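Local structure of fructose transport system repressor FruR (Pseudomonas putida, 3O74) at residues B[23-28]-B[35-40]; B[82-87]-B[246-251]; B[105-110]-B[212-217]; B[140-145]-B[151-156]. The protein is a dual transcriptional regulator of the LacI family that probably binds specific DNA sequences and responds to fructose 1-phosphate as its preferred effector. All coordinates share one frame; numbering follows the deposited sequence.

Contact 1. Residues B[23-28]-B[35-40]; sequences QLEQGA and LLIASS
The Leu-35 side chain packs on residues 23-28 of helix 15-30. Its CD2 methyl lies 3.9 Å from CB of Leu-24 and 3.7 Å from the backbone N of Glu-25, so that one branch rests on the helix between two successive residues. Its CB sits 3.8 Å from CG of Glu-25, the two side chains passing at a slant. With CG of Leu-35 opposite its backbone N (chi1 -174°), the CD2 branch reaches the backbone at Glu-25. CD1 of Ile-37 is placed more loosely, 4.4 Å from OE1 of Glu-25.

The polar part is bridged by water. The Glu-25 chain runs extended beyond CG and brings OE2 within 3.4 Å of the carbonyl O of Leu-35; both are acceptors, so this is proximity and not a bond. A water donates to OE2 of Glu-25 at 2.7 Å and accepts from N of Leu-35 at 3.1 Å, linking the carboxylate to the strand. The same OE2 also accepts from the backbone N of Ser-39 of the second subunit, which places this buried carboxylate at the dimer interface.

The short axes run 8.9 Å apart at closest approach and at 162° to each other, nearly antiparallel. This is the return geometry of a beta-alpha-beta crossover, here strand 4-9, helix 15-30 and strand 34-39, the opening unit of a periplasmic-binding-protein-like domain.

Contact 2. Residues B[82-87]-B[246-251]; sequences GLPVIA and LAAIEE
This is a small apolar contact near the surface, joining the entry to strand 85-88 with the C-terminal end of helix 234-250, and it rests on Pro-84, Ala-248 and Ile-249. About 102 Å² is buried in total. CB of Pro-84 lies 3.9 Å from CB of Ala-248, and CG of the same ring is 4.1 Å from that methyl, so the CB-CG side of the pyrrolidine is laid against a single methyl group. Ile-249 adds a looser touch, its CG1 standing 4.3 Å from CG of Pro-84. The CA atoms of Pro-84 and Ala-248 are 6.4 Å apart, a separation consistent with the small side chain of Ala-248. Pro-84 itself follows shortly after the Schellman motif that ends helix 74-80.

Among its neighbours, the contact lies beside strand 61-64, where Ala-61 touches both Pro-84 and Ile-249. Further along, Ile-86 packs on Ala-241 and Ala-245, earlier in helix 234-250, while Glu-250 forms a salt bridge with Arg-31 and a hydrogen bond with Tyr-33, tying the helix end to the loop before strand 34-39.

Contact 3. Residues B[105-110]-B[212-217]; sequences RDASRQ and GTFGDN
Phe-214, at the end of strand 210-214, drives the outer end of its ring against helix 104-116, where Ser-108 and Ala-107 receive it. CZ of Phe-214 lies 3.5 Å from CB of Ser-108, with CE1 of the ring at 3.8 Å from the same carbon; this CB sits at the ring edge, in its plane. CZ also comes within 3.6 Å of the backbone N of Ser-108, so the ring reaches the helix backbone itself. One residue earlier, CB of Ala-107 approaches CE2 of Phe-214 at 4.0 Å, obliquely to the ring.

The torsions account for this. Placing CG of Phe-214 opposite its own carbonyl carbon (chi1 -81°) swings the ring from the strand end to the helix, although its CB does not itself aim there. In Ser-108 the hydroxyl lies opposite the backbone N (chi1 -172°), and OG is hydrogen-bonded to the carbonyl O of Arg-138 in helix 133-144. Arg-138 and, on strand 257-266, Arg-263 also touch the Phe-214 side chain.

Across the two segments the chemistry is therefore van der Waals contact between the outer end of a phenyl ring and two small residues. The buried hydroxyl of Ser-108 is satisfied by Arg-138, while its CB makes the closest side-chain approach to the ring.

Contact 4. Residues B[140-145]-B[151-156]; sequences GGFDEA and GEVRRY
Phe-142 and Asp-143 carry the contact of residues 140-145 with strand 152-158. Phe-142 comes first, its CG opposite the backbone N (chi1 174°), and it points its ring at the strand: CE2 lies 4.0 Å from CG1 of Val-153, which sits at the ring edge. NE of Arg-155 also stands near the plane of this ring, at 4.2 Å from CE2 of Phe-142.

Asp-143 follows with a salt bridge. Its OD1 accepts from NE of Arg-155 at 2.7 Å and from NH2 of Arg-155 at 2.9 Å, a side-on grip in which both donors use one oxygen. The NE bond is the straighter (150° at the hydrogen) and arrives on the syn side of the carboxylate, whereas NH2 comes from well above its plane. OD1 lies in the guanidinium plane, yet the two flat groups are turned 74° apart. CG1 of Val-153 lies over one guanidinium face, 3.4 Å above the plane and displaced from its middle.

In the fold, helix and strand run nearly antiparallel as the return of the beta-alpha-beta unit strand 122-128, helix 133-144, strand 152-158. Ile-123 of strand 122-128 touches both Phe-142 and Val-153. Ser-108 and Ala-112 of helix 104-116 pack on Phe-142, while helix 163-177 packs on Arg-154 and Tyr-156.

How the contacts relate
Contact 1 closes first from the N terminus, a short return of helix 15-30 onto strand 34-39, outermost within this chain, within one beta-alpha-beta unit. Contact 2 opens later and spans far more chain, bringing the end of helix 234-250 back beside strand 85-88; contacts 3 and 4 both fall within that span. Contact 3 in turn encloses contact 4, the local return of helix 133-144 to strand 152-158. Contacts 1 and 2 lie on one side of the chain's centre, about 15 Å apart between centres, and contacts 3 and 4 on the other. The latter pair touch directly, O of Arg-109 lying 3.5 Å from CB of Ala-145, so helices 104-116 and 133-144 join them.

Contact 1. Residues B[23-28]-B[35-40]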
loop_
_atom_site.group_PDB
_atom_site.type_symbol
_atom_site.label_atom_id
_atom_site.label_comp_id
_atom_site.label_asym_id
_atom_site.label_seq_id
_atom_site.Cartn_x
_atom_site.Cartn_y
_atom_site.Cartn_z
ATOM N N GLN B 23 -7.447 7.685 4.990
ATOM C CA GLN B 23 -8.053 9.000 5.211
ATOM C C GLN B 23 -9.545 8.885 5.503
ATOM O O GLN B 23 -10.093 9.647 6.302
ATOM C CB GLN B 23 -7.833 9.904 3.996
ATOM C CG GLN B 23 -6.387 10.265 3.737
ATOM C CD GLN B 23 -5.832 11.219 4.771
ATOM O OE1 GLN B 23 -4.719 11.038 5.259
ATOM N NE2 GLN B 23 -6.609 12.240 5.113
ATOM N N LEU B 24 -10.207 7.942 4.841
ATOM C CA LEU B 24 -11.615 7.684 5.112
ATOM C C LEU B 24 -11.795 7.177 6.534
ATOM O O LEU B 24 -12.663 7.651 7.263
ATOM C CB LEU B 24 -12.182 6.658 4.132
ATOM C CG LEU B 24 -12.648 7.150 2.765
ATOM C CD1 LEU B 24 -13.142 5.976 1.931
ATOM C CD2 LEU B 24 -13.741 8.208 2.903
ATOM N N GLU B 25 -10.971 6.211 6.928
ATOM C CA GLU B 25 -11.117 5.592 8.244
ATOM C C GLU B 25 -10.929 6.613 9.366
ATOM O O GLU B 25 -11.646 6.586 10.367
ATOM C CB GLU B 25 -10.156 4.407 8.411
ATOM C CG GLU B 25 -10.536 3.476 9.559
ATOM C CD GLU B 25 -9.895 2.101 9.453
ATOM O OE1 GLU B 25 -8.859 1.975 8.767
ATOM O OE2 GLU B 25 -10.427 1.143 10.059
ATOM N N GLN B 26 -9.970 7.515 9.181
ATOM C CA GLN B 26 -9.693 8.564 10.155
ATOM C C GLN B 26 -10.872 9.518 10.301
ATOM O O GLN B 26 -11.342 9.784 11.410
ATOM C CB GLN B 26 -8.457 9.360 9.737
ATOM C CG GLN B 26 -7.254 9.175 10.639
ATOM C CD GLN B 26 -6.245 8.200 10.068
ATOM O OE1 GLN B 26 -5.138 8.586 9.693
ATOM N NE2 GLN B 26 -6.625 6.929 9.994
ATOM N N GLY B 27 -11.341 10.039 9.172
ATOM C CA GLY B 27 -12.467 10.953 9.167
ATOM C C GLY B 27 -13.721 10.299 9.709
ATOM O O GLY B 27 -14.477 10.920 10.450
ATOM N N ALA B 28 -13.942 9.041 9.343
ATOM C CA ALA B 28 -15.114 8.309 9.810
ATOM C C ALA B 28 -15.074 8.149 11.323
ATOM O O ALA B 28 -16.087 8.326 12.010
ATOM C CB ALA B 28 -15.203 6.953 9.127
ATOM N N LEU B 35 -14.748 1.901 9.711
ATOM C CA LEU B 35 -14.639 1.539 8.304
ATOM C C LEU B 35 -14.203 0.085 8.128
ATOM O O LEU B 35 -13.208 -0.345 8.704
ATOM C CB LEU B 35 -13.656 2.467 7.586
ATOM C CG LEU B 35 -13.533 2.302 6.068
ATOM C CD1 LEU B 35 -14.789 2.805 5.361
ATOM C CD2 LEU B 35 -12.299 3.015 5.531
ATOM N N LEU B 36 -14.957 -0.668 7.334
ATOM C CA LEU B 36 -14.559 -2.018 6.963
ATOM C C LEU B 36 -14.142 -2.034 5.501
ATOM O O LEU B 36 -14.879 -1.582 4.622
ATOM C CB LEU B 36 -15.684 -3.017 7.211
ATOM C CG LEU B 36 -16.100 -3.217 8.670
ATOM C CD1 LEU B 36 -17.320 -4.120 8.752
ATOM C CD2 LEU B 36 -14.948 -3.782 9.491
ATOM N N ILE B 37 -12.949 -2.558 5.251
ATOM C CA ILE B 37 -12.375 -2.553 3.919
ATOM C C ILE B 37 -12.338 -3.963 3.339
ATOM O O ILE B 37 -12.066 -4.939 4.046
ATOM C CB ILE B 37 -10.963 -1.947 3.949
ATOM C CG1 ILE B 37 -11.035 -0.498 4.433
ATOM C CG2 ILE B 37 -10.305 -2.045 2.587
ATOM C CD1 ILE B 37 -9.695 0.079 4.845
ATOM N N ALA B 38 -12.627 -4.063 2.048
ATOM C CA ALA B 38 -12.563 -5.336 1.351
ATOM C C ALA B 38 -12.026 -5.102 -0.050
ATOM O O ALA B 38 -12.241 -4.037 -0.635
ATOM C CB ALA B 38 -13.927 -5.982 1.300
ATOM N N SER B 39 -11.323 -6.098 -0.583
ATOM C CA SER B 39 -10.709 -5.967 -1.898
ATOM C C SER B 39 -11.314 -6.940 -2.906
ATOM O O SER B 39 -11.426 -8.138 -2.639
ATOM C CB SER B 39 -9.197 -6.174 -1.812
ATOM O OG SER B 39 -8.636 -6.256 -3.109
ATOM N N SER B 40 -11.699 -6.407 -4.063
ATOM C CA SER B 40 -12.277 -7.194 -5.144
ATOM C C SER B 40 -11.183 -7.808 -6.007
ATOM O O SER B 40 -11.435 -8.727 -6.789
ATOM C CB SER B 40 -13.133 -6.296 -6.031
ATOM O OG SER B 40 -12.306 -5.397 -6.749
HETATM O O HOH W 1 -12.391 1.967 11.782
#

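Contact 2. Residues B[82-87]-B[246-251]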
loop_
_atom_site.group_PDB
_atom_site.type_symbol
_atom_site.label_atom_id
_atom_site.label_comp_id
_atom_site.label_asym_id
_atom_site.label_seq_id
_atom_site.Cartn_x
_atom_site.Cartn_y
_atom_site.Cartn_z
ATOM N N GLY B 82 -32.286 1.193 -0.128
ATOM C CA GLY B 82 -31.973 2.191 0.881
ATOM C C GLY B 82 -30.509 2.370 1.243
ATOM O O GLY B 82 -30.187 3.149 2.142
ATOM N N LEU B 83 -29.619 1.655 0.563
ATOM C CA LEU B 83 -28.187 1.790 0.833
ATOM C C LEU B 83 -27.560 2.933 0.037
ATOM O O LEU B 83 -27.612 2.941 -1.191
ATOM C CB LEU B 83 -27.448 0.484 0.526
ATOM C CG LEU B 83 -25.929 0.498 0.736
ATOM C CD1 LEU B 83 -25.577 0.872 2.167
ATOM C CD2 LEU B 83 -25.318 -0.844 0.371
ATOM N N PRO B 84 -26.970 3.910 0.740
ATOM C CA PRO B 84 -26.206 4.969 0.078
ATOM C C PRO B 84 -24.929 4.407 -0.527
ATOM O O PRO B 84 -24.143 3.779 0.185
ATOM C CB PRO B 84 -25.856 5.923 1.225
ATOM C CG PRO B 84 -26.828 5.600 2.317
ATOM C CD PRO B 84 -27.098 4.140 2.187
ATOM N N VAL B 85 -24.729 4.628 -1.824
ATOM C CA VAL B 85 -23.528 4.157 -2.503
ATOM C C VAL B 85 -22.726 5.346 -3.012
ATOM O O VAL B 85 -23.221 6.146 -3.808
ATOM C CB VAL B 85 -23.875 3.225 -3.682
ATOM C CG1 VAL B 85 -22.613 2.803 -4.421
ATOM C CG2 VAL B 85 -24.643 2.006 -3.193
ATOM N N ILE B 86 -21.492 5.469 -2.537
ATOM C CA ILE B 86 -20.616 6.553 -2.966
ATOM C C ILE B 86 -19.444 5.990 -3.752
ATOM O O ILE B 86 -18.626 5.248 -3.208
ATOM C CB ILE B 86 -20.077 7.357 -1.770
ATOM C CG1 ILE B 86 -21.226 7.822 -0.878
ATOM C CG2 ILE B 86 -19.248 8.544 -2.257
ATOM C CD1 ILE B 86 -22.188 8.759 -1.577
ATOM N N ALA B 87 -19.363 6.337 -5.034
ATOM C CA ALA B 87 -18.251 5.888 -5.867
ATOM C C ALA B 87 -16.992 6.679 -5.546
ATOM O O ALA B 87 -17.054 7.871 -5.257
ATOM C CB ALA B 87 -18.599 6.003 -7.354
ATOM N N LEU B 246 -22.087 10.830 4.799
ATOM C CA LEU B 246 -22.753 11.231 6.035
ATOM C C LEU B 246 -24.018 12.057 5.794
ATOM O O LEU B 246 -24.961 11.996 6.582
ATOM C CB LEU B 246 -21.782 11.987 6.940
ATOM C CG LEU B 246 -20.553 11.185 7.370
ATOM C CD1 LEU B 246 -19.656 12.007 8.282
ATOM C CD2 LEU B 246 -20.972 9.896 8.053
ATOM N N ALA B 247 -24.040 12.825 4.709
ATOM C CA ALA B 247 -25.218 13.624 4.382
ATOM C C ALA B 247 -26.368 12.715 3.965
ATOM O O ALA B 247 -27.520 12.979 4.284
ATOM C CB ALA B 247 -24.904 14.632 3.294
ATOM N N ALA B 248 -26.046 11.640 3.254
ATOM C CA ALA B 248 -27.044 10.654 2.859
ATOM C C ALA B 248 -27.562 9.885 4.073
ATOM O O ALA B 248 -28.749 9.561 4.162
ATOM C CB ALA B 248 -26.461 9.698 1.839
ATOM N N ILE B 249 -26.668 9.588 5.009
ATOM C CA ILE B 249 -27.049 8.836 6.201
ATOM C C ILE B 249 -27.800 9.687 7.223
ATOM O O ILE B 249 -28.859 9.294 7.720
ATOM C CB ILE B 249 -25.819 8.207 6.888
ATOM C CG1 ILE B 249 -25.185 7.157 5.977
ATOM C CG2 ILE B 249 -26.219 7.588 8.227
ATOM C CD1 ILE B 249 -23.807 6.716 6.419
ATOM N N GLU B 250 -27.249 10.854 7.534
ATOM C CA GLU B 250 -27.763 11.665 8.632
ATOM C C GLU B 250 -28.790 12.719 8.216
ATOM O O GLU B 250 -29.658 13.081 9.007
ATOM C CB GLU B 250 -26.602 12.289 9.411
ATOM C CG GLU B 250 -25.613 11.240 9.923
ATOM C CD GLU B 250 -24.498 11.824 10.768
ATOM O OE1 GLU B 250 -24.335 13.061 10.765
ATOM O OE2 GLU B 250 -23.777 11.046 11.432
ATOM N N GLU B 251 -28.701 13.202 6.981
ATOM C CA GLU B 251 -29.640 14.212 6.498
ATOM C C GLU B 251 -30.521 13.687 5.373
ATOM O O GLU B 251 -31.395 14.397 4.881
ATOM C CB GLU B 251 -28.897 15.465 6.036
ATOM C CG GLU B 251 -28.075 16.120 7.126
ATOM C CD GLU B 251 -27.293 17.312 6.620
ATOM O OE1 GLU B 251 -27.758 17.963 5.660
ATOM O OE2 GLU B 251 -26.213 17.597 7.180
#

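Contact 3. Residues B[105-110]-B[212-217]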
loop_
_atom_site.group_PDB
_atom_site.type_symbol
_atom_site.label_atom_id
_atom_site.label_comp_id
_atom_site.label_asym_id
_atom_site.label_seq_id
_atom_site.Cartn_x
_atom_site.Cartn_y
_atom_site.Cartn_z
ATOM N N ARG B 105 -8.955 13.409 -17.186
ATOM C CA ARG B 105 -8.784 13.777 -18.583
ATOM C C ARG B 105 -7.832 14.960 -18.723
ATOM O O ARG B 105 -6.899 14.924 -19.523
ATOM C CB ARG B 105 -10.132 14.101 -19.224
ATOM C CG ARG B 105 -10.043 14.383 -20.706
ATOM C CD ARG B 105 -11.423 14.581 -21.324
ATOM N NE ARG B 105 -11.693 13.600 -22.367
ATOM C CZ ARG B 105 -11.397 13.774 -23.648
ATOM N NH1 ARG B 105 -10.825 14.908 -24.053
ATOM N NH2 ARG B 105 -11.679 12.812 -24.520
ATOM N N ASP B 106 -8.067 16.003 -17.935
ATOM C CA ASP B 106 -7.218 17.187 -17.973
ATOM C C ASP B 106 -5.813 16.891 -17.452
ATOM O O ASP B 106 -4.833 17.464 -17.926
ATOM C CB ASP B 106 -7.842 18.328 -17.168
ATOM C CG ASP B 106 -7.054 19.620 -17.286
ATOM O OD1 ASP B 106 -7.016 20.191 -18.396
ATOM O OD2 ASP B 106 -6.473 20.066 -16.272
ATOM N N ALA B 107 -5.723 16.000 -16.471
ATOM C CA ALA B 107 -4.435 15.613 -15.916
ATOM C C ALA B 107 -3.611 14.917 -16.990
ATOM O O ALA B 107 -2.406 15.139 -17.111
ATOM C CB ALA B 107 -4.628 14.701 -14.723
ATOM N N SER B 108 -4.281 14.075 -17.771
ATOM C CA SER B 108 -3.642 13.322 -18.837
ATOM C C SER B 108 -3.198 14.237 -19.975
ATOM O O SER B 108 -2.144 14.033 -20.586
ATOM C CB SER B 108 -4.598 12.255 -19.362
ATOM O OG SER B 108 -3.939 11.395 -20.266
ATOM N N ARG B 109 -4.004 15.251 -20.264
ATOM C CA ARG B 109 -3.663 16.176 -21.331
ATOM C C ARG B 109 -2.390 16.940 -20.981
ATOM O O ARG B 109 -1.477 17.048 -21.801
ATOM C CB ARG B 109 -4.808 17.151 -21.599
ATOM C CG ARG B 109 -4.861 17.635 -23.040
ATOM C CD ARG B 109 -5.407 19.053 -23.153
ATOM N NE ARG B 109 -4.425 20.041 -22.721
ATOM C CZ ARG B 109 -4.458 20.660 -21.548
ATOM N NH1 ARG B 109 -5.435 20.404 -20.690
ATOM N NH2 ARG B 109 -3.518 21.541 -21.235
ATOM N N GLN B 110 -2.331 17.461 -19.759
ATOM C CA GLN B 110 -1.156 18.188 -19.299
ATOM C C GLN B 110 0.069 17.281 -19.241
ATOM O O GLN B 110 1.175 17.694 -19.592
ATOM C CB GLN B 110 -1.396 18.774 -17.910
ATOM C CG GLN B 110 -2.392 19.911 -17.852
ATOM C CD GLN B 110 -2.322 20.652 -16.533
ATOM O OE1 GLN B 110 -1.242 21.041 -16.086
ATOM N NE2 GLN B 110 -3.472 20.847 -15.899
ATOM N N GLY B 212 6.170 9.944 -18.224
ATOM C CA GLY B 212 5.110 10.571 -17.461
ATOM C C GLY B 212 4.118 9.520 -17.001
ATOM O O GLY B 212 3.837 8.564 -17.727
ATOM N N THR B 213 3.579 9.696 -15.799
ATOM C CA THR B 213 2.692 8.694 -15.221
ATOM C C THR B 213 1.618 9.312 -14.333
ATOM O O THR B 213 1.767 10.432 -13.843
ATOM C CB THR B 213 3.479 7.667 -14.381
ATOM O OG1 THR B 213 2.610 6.598 -13.985
ATOM C CG2 THR B 213 4.068 8.325 -13.137
ATOM N N PHE B 214 0.527 8.576 -14.148
ATOM C CA PHE B 214 -0.443 8.899 -13.115
ATOM C C PHE B 214 0.030 8.279 -11.813
ATOM O O PHE B 214 0.677 7.231 -11.813
ATOM C CB PHE B 214 -1.825 8.369 -13.485
ATOM C CG PHE B 214 -2.567 9.246 -14.448
ATOM C CD1 PHE B 214 -2.143 9.374 -15.760
ATOM C CD2 PHE B 214 -3.698 9.937 -14.041
ATOM C CE1 PHE B 214 -2.833 10.184 -16.650
ATOM C CE2 PHE B 214 -4.388 10.742 -14.920
ATOM C CZ PHE B 214 -3.956 10.868 -16.226
ATOM N N GLY B 215 -0.300 8.919 -10.701
ATOM C CA GLY B 215 0.211 8.481 -9.419
ATOM C C GLY B 215 1.644 8.946 -9.267
ATOM O O GLY B 215 2.218 9.545 -10.175
ATOM N N ASP B 216 2.230 8.671 -8.111
ATOM C CA ASP B 216 3.571 9.139 -7.831
ATOM C C ASP B 216 4.211 8.218 -6.813
ATOM O O ASP B 216 3.543 7.380 -6.206
ATOM C CB ASP B 216 3.533 10.572 -7.299
ATOM C CG ASP B 216 4.902 11.226 -7.280
ATOM O OD1 ASP B 216 5.863 10.626 -7.811
ATOM O OD2 ASP B 216 5.016 12.344 -6.737
ATOM N N ASN B 217 5.513 8.374 -6.630
ATOM C CA ASN B 217 6.249 7.524 -5.723
ATOM C C ASN B 217 7.504 8.241 -5.266
ATOM O O ASN B 217 8.221 8.836 -6.071
ATOM C CB ASN B 217 6.599 6.207 -6.413
ATOM C CG ASN B 217 6.922 5.105 -5.432
ATOM O OD1 ASN B 217 8.029 5.038 -4.901
ATOM N ND2 ASN B 217 5.951 4.233 -5.185
#

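Contact 4. Residues B[140-145]-B[151-156]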
loop_
_atom_site.group_PDB
_atom_site.type_symbol
_atom_site.label_atom_id
_atom_site.label_comp_id
_atom_site.label_asym_id
_atom_site.label_seq_id
_atom_site.Cartn_x
_atom_site.Cartn_y
_atom_site.Cartn_z
ATOM N N GLY B 140 -8.310 9.604 -23.384
ATOM C CA GLY B 140 -8.941 10.735 -24.040
ATOM C C GLY B 140 -8.116 12.003 -23.932
ATOM O O GLY B 140 -7.926 12.712 -24.920
ATOM N N GLY B 141 -7.623 12.288 -22.730
ATOM C CA GLY B 141 -6.780 13.451 -22.513
ATOM C C GLY B 141 -5.477 13.349 -23.279
ATOM O O GLY B 141 -4.972 14.338 -23.814
ATOM N N PHE B 142 -4.934 12.136 -23.328
ATOM C CA PHE B 142 -3.718 11.862 -24.084
ATOM C C PHE B 142 -3.898 12.191 -25.569
ATOM O O PHE B 142 -3.051 12.854 -26.171
ATOM C CB PHE B 142 -3.302 10.398 -23.888
ATOM C CG PHE B 142 -2.145 9.965 -24.745
ATOM C CD1 PHE B 142 -0.840 10.181 -24.336
ATOM C CD2 PHE B 142 -2.364 9.315 -25.947
ATOM C CE1 PHE B 142 0.226 9.773 -25.123
ATOM C CE2 PHE B 142 -1.306 8.903 -26.736
ATOM C CZ PHE B 142 -0.008 9.133 -26.323
ATOM N N ASP B 143 -5.004 11.742 -26.156
ATOM C CA ASP B 143 -5.294 12.045 -27.559
ATOM C C ASP B 143 -5.441 13.545 -27.784
ATOM O O ASP B 143 -4.932 14.088 -28.765
ATOM C CB ASP B 143 -6.571 11.342 -28.018
ATOM C CG ASP B 143 -6.415 9.838 -28.096
ATOM O OD1 ASP B 143 -5.265 9.353 -28.084
ATOM O OD2 ASP B 143 -7.448 9.139 -28.178
ATOM N N GLU B 144 -6.142 14.204 -26.868
ATOM C CA GLU B 144 -6.412 15.633 -26.975
ATOM C C GLU B 144 -5.130 16.457 -27.091
ATOM O O GLU B 144 -5.078 17.434 -27.835
ATOM C CB GLU B 144 -7.239 16.101 -25.776
ATOM C CG GLU B 144 -7.119 17.582 -25.471
ATOM C CD GLU B 144 -8.239 18.413 -26.067
ATOM O OE1 GLU B 144 -9.347 17.872 -26.265
ATOM O OE2 GLU B 144 -8.012 19.614 -26.325
ATOM N N ALA B 145 -4.098 16.057 -26.357
ATOM C CA ALA B 145 -2.822 16.764 -26.386
ATOM C C ALA B 145 -2.040 16.460 -27.659
ATOM O O ALA B 145 -1.050 17.124 -27.966
ATOM C CB ALA B 145 -1.992 16.419 -25.160
ATOM N N GLY B 151 4.221 12.929 -35.343
ATOM C CA GLY B 151 5.090 11.792 -35.078
ATOM C C GLY B 151 4.368 10.456 -35.004
ATOM O O GLY B 151 3.192 10.354 -35.353
ATOM N N GLU B 152 5.088 9.426 -34.564
ATOM C CA GLU B 152 4.503 8.104 -34.367
ATOM C C GLU B 152 3.754 8.065 -33.041
ATOM O O GLU B 152 4.291 8.460 -32.010
ATOM C CB GLU B 152 5.592 7.029 -34.347
ATOM C CG GLU B 152 6.671 7.170 -35.411
ATOM C CD GLU B 152 6.247 6.628 -36.763
ATOM O OE1 GLU B 152 7.130 6.422 -37.622
ATOM O OE2 GLU B 152 5.036 6.401 -36.966
ATOM N N VAL B 153 2.515 7.584 -33.067
ATOM C CA VAL B 153 1.744 7.412 -31.837
ATOM C C VAL B 153 1.285 5.969 -31.684
ATOM O O VAL B 153 0.767 5.371 -32.627
ATOM C CB VAL B 153 0.515 8.333 -31.791
ATOM C CG1 VAL B 153 -0.269 8.115 -30.496
ATOM C CG2 VAL B 153 0.939 9.783 -31.922
ATOM N N ARG B 154 1.482 5.414 -30.493
ATOM C CA ARG B 154 1.034 4.060 -30.211
ATOM C C ARG B 154 0.247 4.046 -28.914
ATOM O O ARG B 154 0.586 4.753 -27.965
ATOM C CB ARG B 154 2.225 3.109 -30.105
ATOM C CG ARG B 154 3.029 2.955 -31.383
ATOM C CD ARG B 154 2.285 2.141 -32.428
ATOM N NE ARG B 154 3.144 1.831 -33.567
ATOM C CZ ARG B 154 3.411 2.679 -34.555
ATOM N NH1 ARG B 154 2.884 3.898 -34.545
ATOM N NH2 ARG B 154 4.207 2.313 -35.551
ATOM N N ARG B 155 -0.812 3.247 -28.881
ATOM C CA ARG B 155 -1.602 3.084 -27.670
ATOM C C ARG B 155 -1.718 1.606 -27.346
ATOM O O ARG B 155 -2.167 0.811 -28.174
ATOM C CB ARG B 155 -2.991 3.699 -27.845
ATOM C CG ARG B 155 -2.973 5.188 -28.132
ATOM C CD ARG B 155 -4.307 5.652 -28.684
ATOM N NE ARG B 155 -4.272 7.048 -29.107
ATOM C CZ ARG B 155 -3.896 7.457 -30.315
ATOM N NH1 ARG B 155 -3.513 6.576 -31.230
ATOM N NH2 ARG B 155 -3.899 8.750 -30.607
ATOM N N TYR B 156 -1.298 1.242 -26.139
ATOM C CA TYR B 156 -1.365 -0.139 -25.689
ATOM C C TYR B 156 -2.115 -0.197 -24.376
ATOM O O TYR B 156 -1.676 0.370 -23.377
ATOM C CB TYR B 156 0.040 -0.715 -25.506
ATOM C CG TYR B 156 0.737 -1.011 -26.809
ATOM C CD1 TYR B 156 0.688 -2.279 -27.371
ATOM C CD2 TYR B 156 1.427 -0.018 -27.489
ATOM C CE1 TYR B 156 1.319 -2.553 -28.570
ATOM C CE2 TYR B 156 2.059 -0.283 -28.688
ATOM C CZ TYR B 156 2.002 -1.550 -29.223
ATOM O OH TYR B 156 2.630 -1.815 -30.418
#